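Local atomic coordinates of ferric uptake regulation protein (PDB entry 2W57), a protein that probably acts as a metal-responsive, DNA-binding repressor that controls the transcription of iron-uptake genes in Vibrio cholerae. Residues Q6-A11 with N60-A65; R70-F73 with K77-F80. One frame throughout, in Å; residues are numbered along the deposited sequence.

Contact 1 (Q6-A11 with N60-A65)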
loop_
_atom_site.group_PDB
_atom_site.type_symbol
_atom_site.label_atom_id
_atom_site.label_comp_id
_atom_site.label_asym_id
_atom_site.label_seq_id
_atom_site.Cartn_x
_atom_site.Cartn_y
_atom_site.Cartn_z
ATOM N N GLN A 6 23.816 -11.207 16.509
ATOM C CA GLN A 6 24.650 -10.945 15.349
ATOM C C GLN A 6 23.853 -10.276 14.227
ATOM O O GLN A 6 24.301 -9.284 13.640
ATOM C CB GLN A 6 25.313 -12.244 14.862
ATOM C CG GLN A 6 26.541 -12.037 13.966
ATOM C CD GLN A 6 27.550 -11.090 14.583
ATOM O OE1 GLN A 6 27.976 -11.275 15.722
ATOM N NE2 GLN A 6 27.925 -10.057 13.838
ATOM N N ALA A 7 22.668 -10.814 13.945
ATOM C CA ALA A 7 21.771 -10.240 12.949
ATOM C C ALA A 7 21.493 -8.762 13.223
ATOM O O ALA A 7 21.573 -7.946 12.303
ATOM C CB ALA A 7 20.478 -11.031 12.875
ATOM N N LEU A 8 21.191 -8.420 14.482
ATOM C CA LEU A 8 20.948 -7.020 14.859
ATOM C C LEU A 8 22.184 -6.169 14.624
ATOM O O LEU A 8 22.105 -5.130 13.966
ATOM C CB LEU A 8 20.479 -6.868 16.320
ATOM C CG LEU A 8 19.050 -7.203 16.776
ATOM C CD1 LEU A 8 18.878 -6.772 18.200
ATOM C CD2 LEU A 8 18.021 -6.520 15.930
ATOM N N LYS A 9 23.318 -6.619 15.156
ATOM C CA LYS A 9 24.570 -5.873 15.047
ATOM C C LYS A 9 24.997 -5.753 13.591
ATOM O O LYS A 9 25.470 -4.697 13.163
ATOM C CB LYS A 9 25.682 -6.517 15.877
ATOM C CG LYS A 9 25.421 -6.500 17.381
ATOM C CD LYS A 9 26.725 -6.438 18.169
ATOM C CE LYS A 9 26.610 -7.101 19.535
ATOM N NZ LYS A 9 26.507 -8.581 19.400
ATOM N N ASP A 10 24.786 -6.820 12.823
ATOM C CA ASP A 10 25.158 -6.824 11.415
ATOM C C ASP A 10 24.266 -5.960 10.526
ATOM O O ASP A 10 24.596 -5.727 9.368
ATOM C CB ASP A 10 25.288 -8.252 10.884
ATOM C CG ASP A 10 26.723 -8.792 10.997
ATOM O OD1 ASP A 10 27.529 -8.261 11.809
ATOM O OD2 ASP A 10 27.051 -9.751 10.257
ATOM N N ALA A 11 23.153 -5.476 11.075
ATOM C CA ALA A 11 22.293 -4.519 10.381
ATOM C C ALA A 11 22.549 -3.082 10.860
ATOM O O ALA A 11 21.797 -2.158 10.533
ATOM C CB ALA A 11 20.826 -4.900 10.558
ATOM N N ASN A 60 9.858 0.094 12.188
ATOM C CA ASN A 60 10.462 1.137 11.352
ATOM C C ASN A 60 11.991 1.069 11.246
ATOM O O ASN A 60 12.556 1.249 10.150
ATOM C CB ASN A 60 10.097 2.520 11.864
ATOM C CG ASN A 60 8.856 3.041 11.240
ATOM O OD1 ASN A 60 7.739 2.721 11.677
ATOM N ND2 ASN A 60 9.024 3.858 10.205
ATOM N N GLN A 61 12.648 0.862 12.390
ATOM C CA GLN A 61 14.103 0.762 12.463
ATOM C C GLN A 61 14.543 -0.484 11.689
ATOM O O GLN A 61 15.538 -0.456 10.972
ATOM C CB GLN A 61 14.574 0.698 13.929
ATOM C CG GLN A 61 14.161 1.881 14.795
ATOM C CD GLN A 61 14.411 1.699 16.326
ATOM O OE1 GLN A 61 14.301 0.592 16.907
ATOM N NE2 GLN A 61 14.738 2.817 16.980
ATOM N N PHE A 62 13.778 -1.565 11.816
ATOM C CA PHE A 62 14.045 -2.788 11.065
ATOM C C PHE A 62 13.847 -2.564 9.566
ATOM O O PHE A 62 14.593 -3.109 8.746
ATOM C CB PHE A 62 13.115 -3.907 11.531
ATOM C CG PHE A 62 13.503 -4.532 12.834
ATOM C CD1 PHE A 62 14.549 -4.021 13.592
ATOM C CD2 PHE A 62 12.804 -5.642 13.311
ATOM C CE1 PHE A 62 14.906 -4.624 14.793
ATOM C CE2 PHE A 62 13.140 -6.240 14.505
ATOM C CZ PHE A 62 14.194 -5.736 15.255
ATOM N N ASP A 63 12.828 -1.776 9.217
ATOM C CA ASP A 63 12.554 -1.422 7.818
ATOM C C ASP A 63 13.769 -0.716 7.177
ATOM O O ASP A 63 14.283 -1.158 6.149
ATOM C CB ASP A 63 11.293 -0.567 7.715
ATOM C CG ASP A 63 10.739 -0.504 6.303
ATOM O OD1 ASP A 63 11.447 -0.880 5.345
ATOM O OD2 ASP A 63 9.582 -0.076 6.143
ATOM N N ASP A 64 14.239 0.351 7.816
ATOM C CA ASP A 64 15.387 1.090 7.318
ATOM C C ASP A 64 16.688 0.288 7.330
ATOM O O ASP A 64 17.514 0.473 6.437
ATOM C CB ASP A 64 15.575 2.389 8.102
ATOM C CG ASP A 64 14.296 3.208 8.191
ATOM O OD1 ASP A 64 13.502 3.222 7.204
ATOM O OD2 ASP A 64 14.099 3.844 9.260
ATOM N N ALA A 65 16.872 -0.577 8.329
ATOM C CA ALA A 65 18.070 -1.422 8.418
ATOM C C ALA A 65 18.062 -2.626 7.445
ATOM O O ALA A 65 19.046 -3.374 7.354
ATOM C CB ALA A 65 18.285 -1.893 9.856
#
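Leu8 and Phe62 cross obliquely between two helices. One methyl of Leu8, CD2, does the touching. It lies 3.8 Å from CE1 of Phe62 and 4.0 Å from CZ of the same ring, so it sits by the CE1-CZ side of the phenyl group. The approach is neither squarely over the face nor in line with the edge. In both residues CG stands anti to the carbonyl carbon, with chi1 at -76° in Leu8 and -77° in Phe62. This carries the end of each side chain nearer to the partner segment, although neither CB points straight at it.

The two helices are 4-10 and 52-64 of the winged-helix DNA-binding domain expected of the Fur family. Together the two segments bury 142 Å² between them. Helix 17-26 adds to the apolar cluster: Leu20 and Leu23 pack on Leu8, and Leu26 packs on Phe62. Leu13 and Ile67, from loops, also touch the Phe62 ring.

A second meeting, with the larger share of the buried surface, is that of Ala11 and Ala65. They point their methyls at each other, with CB of Ala11 4.0 Å from CB of Ala65. The methyl of Ala65 comes closer still to the backbone, 3.6 Å from the carbonyl O of Ala11. Ile67 also packs against Ala11.

Contact 2 (R70-F73 with K77-F80)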
loop_
_atom_site.group_PDB
_atom_site.type_symbol
_atom_site.label_atom_id
_atom_site.label_comp_id
_atom_site.label_asym_id
_atom_site.label_seq_id
_atom_site.Cartn_x
_atom_site.Cartn_y
_atom_site.Cartn_z
ATOM N N ARG A 70 8.230 -3.537 4.570
ATOM C CA ARG A 70 6.863 -3.093 4.840
ATOM C C ARG A 70 5.999 -3.158 3.591
ATOM O O ARG A 70 6.374 -2.633 2.547
ATOM C CB ARG A 70 6.812 -1.671 5.422
ATOM C CG ARG A 70 5.491 -1.401 6.158
ATOM C CD ARG A 70 5.058 0.069 6.210
ATOM N NE ARG A 70 5.727 0.827 7.265
ATOM C CZ ARG A 70 5.128 1.403 8.314
ATOM N NH1 ARG A 70 3.805 1.332 8.506
ATOM N NH2 ARG A 70 5.875 2.070 9.183
ATOM N N HIS A 71 4.837 -3.792 3.723
ATOM C CA HIS A 71 3.809 -3.763 2.684
ATOM C C HIS A 71 2.583 -3.005 3.165
ATOM O O HIS A 71 2.106 -3.242 4.277
ATOM C CB HIS A 71 3.379 -5.181 2.313
ATOM C CG HIS A 71 4.475 -6.022 1.744
ATOM N ND1 HIS A 71 4.866 -5.941 0.422
ATOM C CD2 HIS A 71 5.260 -6.968 2.312
ATOM C CE1 HIS A 71 5.850 -6.795 0.204
ATOM N NE2 HIS A 71 6.104 -7.433 1.335
ATOM N N HIS A 72 2.055 -2.114 2.325
ATOM C CA HIS A 72 0.818 -1.396 2.650
ATOM C C HIS A 72 -0.380 -2.058 1.981
ATOM O O HIS A 72 -0.532 -1.979 0.763
ATOM C CB HIS A 72 0.915 0.046 2.196
ATOM C CG HIS A 72 2.002 0.819 2.868
ATOM N ND1 HIS A 72 1.772 1.624 3.965
ATOM C CD2 HIS A 72 3.322 0.931 2.585
ATOM C CE1 HIS A 72 2.908 2.192 4.334
ATOM N NE2 HIS A 72 3.864 1.785 3.516
ATOM N N PHE A 73 -1.227 -2.717 2.765
ATOM C CA PHE A 73 -2.363 -3.462 2.207
ATOM C C PHE A 73 -3.538 -2.556 1.901
ATOM O O PHE A 73 -3.433 -1.335 2.032
ATOM C CB PHE A 73 -2.790 -4.573 3.157
ATOM C CG PHE A 73 -2.035 -5.844 2.968
ATOM C CD1 PHE A 73 -0.927 -5.896 2.121
ATOM C CD2 PHE A 73 -2.409 -6.995 3.661
ATOM C CE1 PHE A 73 -0.218 -7.076 1.947
ATOM C CE2 PHE A 73 -1.697 -8.184 3.501
ATOM C CZ PHE A 73 -0.601 -8.226 2.640
ATOM N N LYS A 77 -3.962 -1.226 6.609
ATOM C CA LYS A 77 -3.024 -2.200 7.158
ATOM C C LYS A 77 -1.621 -2.182 6.519
ATOM O O LYS A 77 -1.483 -2.329 5.304
ATOM C CB LYS A 77 -3.636 -3.590 7.022
ATOM C CG LYS A 77 -3.069 -4.655 7.935
ATOM C CD LYS A 77 -3.868 -5.930 7.739
ATOM C CE LYS A 77 -3.725 -6.868 8.908
ATOM N NZ LYS A 77 -4.571 -8.075 8.690
ATOM N N SER A 78 -0.598 -1.986 7.357
ATOM C CA SER A 78 0.787 -2.311 7.020
ATOM C C SER A 78 1.111 -3.664 7.611
ATOM O O SER A 78 0.885 -3.895 8.796
ATOM C CB SER A 78 1.768 -1.311 7.624
ATOM O OG SER A 78 1.461 0.019 7.273
ATOM N N VAL A 79 1.642 -4.561 6.789
ATOM C CA VAL A 79 2.165 -5.834 7.274
ATOM C C VAL A 79 3.658 -5.914 6.983
ATOM O O VAL A 79 4.163 -5.348 5.996
ATOM C CB VAL A 79 1.412 -7.076 6.692
ATOM C CG1 VAL A 79 -0.042 -7.098 7.150
ATOM C CG2 VAL A 79 1.469 -7.104 5.187
ATOM N N PHE A 80 4.359 -6.622 7.853
ATOM C CA PHE A 80 5.790 -6.741 7.777
ATOM C C PHE A 80 6.169 -8.209 7.608
ATOM O O PHE A 80 5.393 -9.108 7.926
ATOM C CB PHE A 80 6.424 -6.164 9.043
ATOM C CG PHE A 80 6.105 -4.699 9.287
ATOM C CD1 PHE A 80 7.040 -3.713 8.987
ATOM C CD2 PHE A 80 4.878 -4.312 9.840
ATOM C CE1 PHE A 80 6.766 -2.368 9.225
ATOM C CE2 PHE A 80 4.587 -2.969 10.075
ATOM C CZ PHE A 80 5.534 -1.990 9.763
#
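The beta hairpin of strands 68-72 and 78-82 holds this contact. Its strands run antiparallel, and His71 and Val79 form a hydrogen-bonded pair. His71 N donates a hydrogen bond to Val79 O at 2.8 Å, and Val79 N returns one to His71 O at 2.9 Å. Toward the turn, Phe73 N hydrogen-bonds to Lys77 O at 2.6 Å.

One face carries Arg70, His72, Ser78 and Phe80. Arg70 and Phe80 run side by side. CG of Arg70 lies over the Phe80 ring, 3.9 Å from its centroid, in a CH-pi contact. CZ of Phe80 in turn sits over the centre of the guanidinium, whose plane is turned 53° from the ring. Arg70 has CG anti to its backbone N (chi1 -160°) and bends at chi3. Its NH1 then hydrogen-bonds to Ser78 OG at 3.0 Å, within the guanidinium plane. His72 stacks on His72 of the second subunit.

On the other face, Val79 CG2 sits over the Phe73 ring, 3.7 Å from its centroid and shifted toward the rim. Tyr128 also meets this ring. His71 lies beside Val79; its ND1 hydrogen-bonds to Tyr128 OH and its NE2 to the zinc ligand Glu81, a second-shell arrangement that probably helps to position the carboxylate.

The hairpin is consistent with the wing of a winged-helix domain, here set beside a zinc site.

Contact 1 and contact 2 follow each other along the chain, with their centres about 18 Å apart. Helix 52-64 is followed in the chain by strand 68-72, with a short connection between. The two contacts also touch, where Asp63 of contact 1 packs on Arg70 of contact 2. Contact 1 joins helices that are probably part of the DNA-binding domain. Contact 2 lies nearer the centre of the chain, and the side chain of His71 is about 4 Å from a bound zinc ion. Glu81, just beyond residues 77-80, joins His33, His88 and His90 in binding zinc. The hairpin follows the helices and carries this one zinc ligand, Glu81.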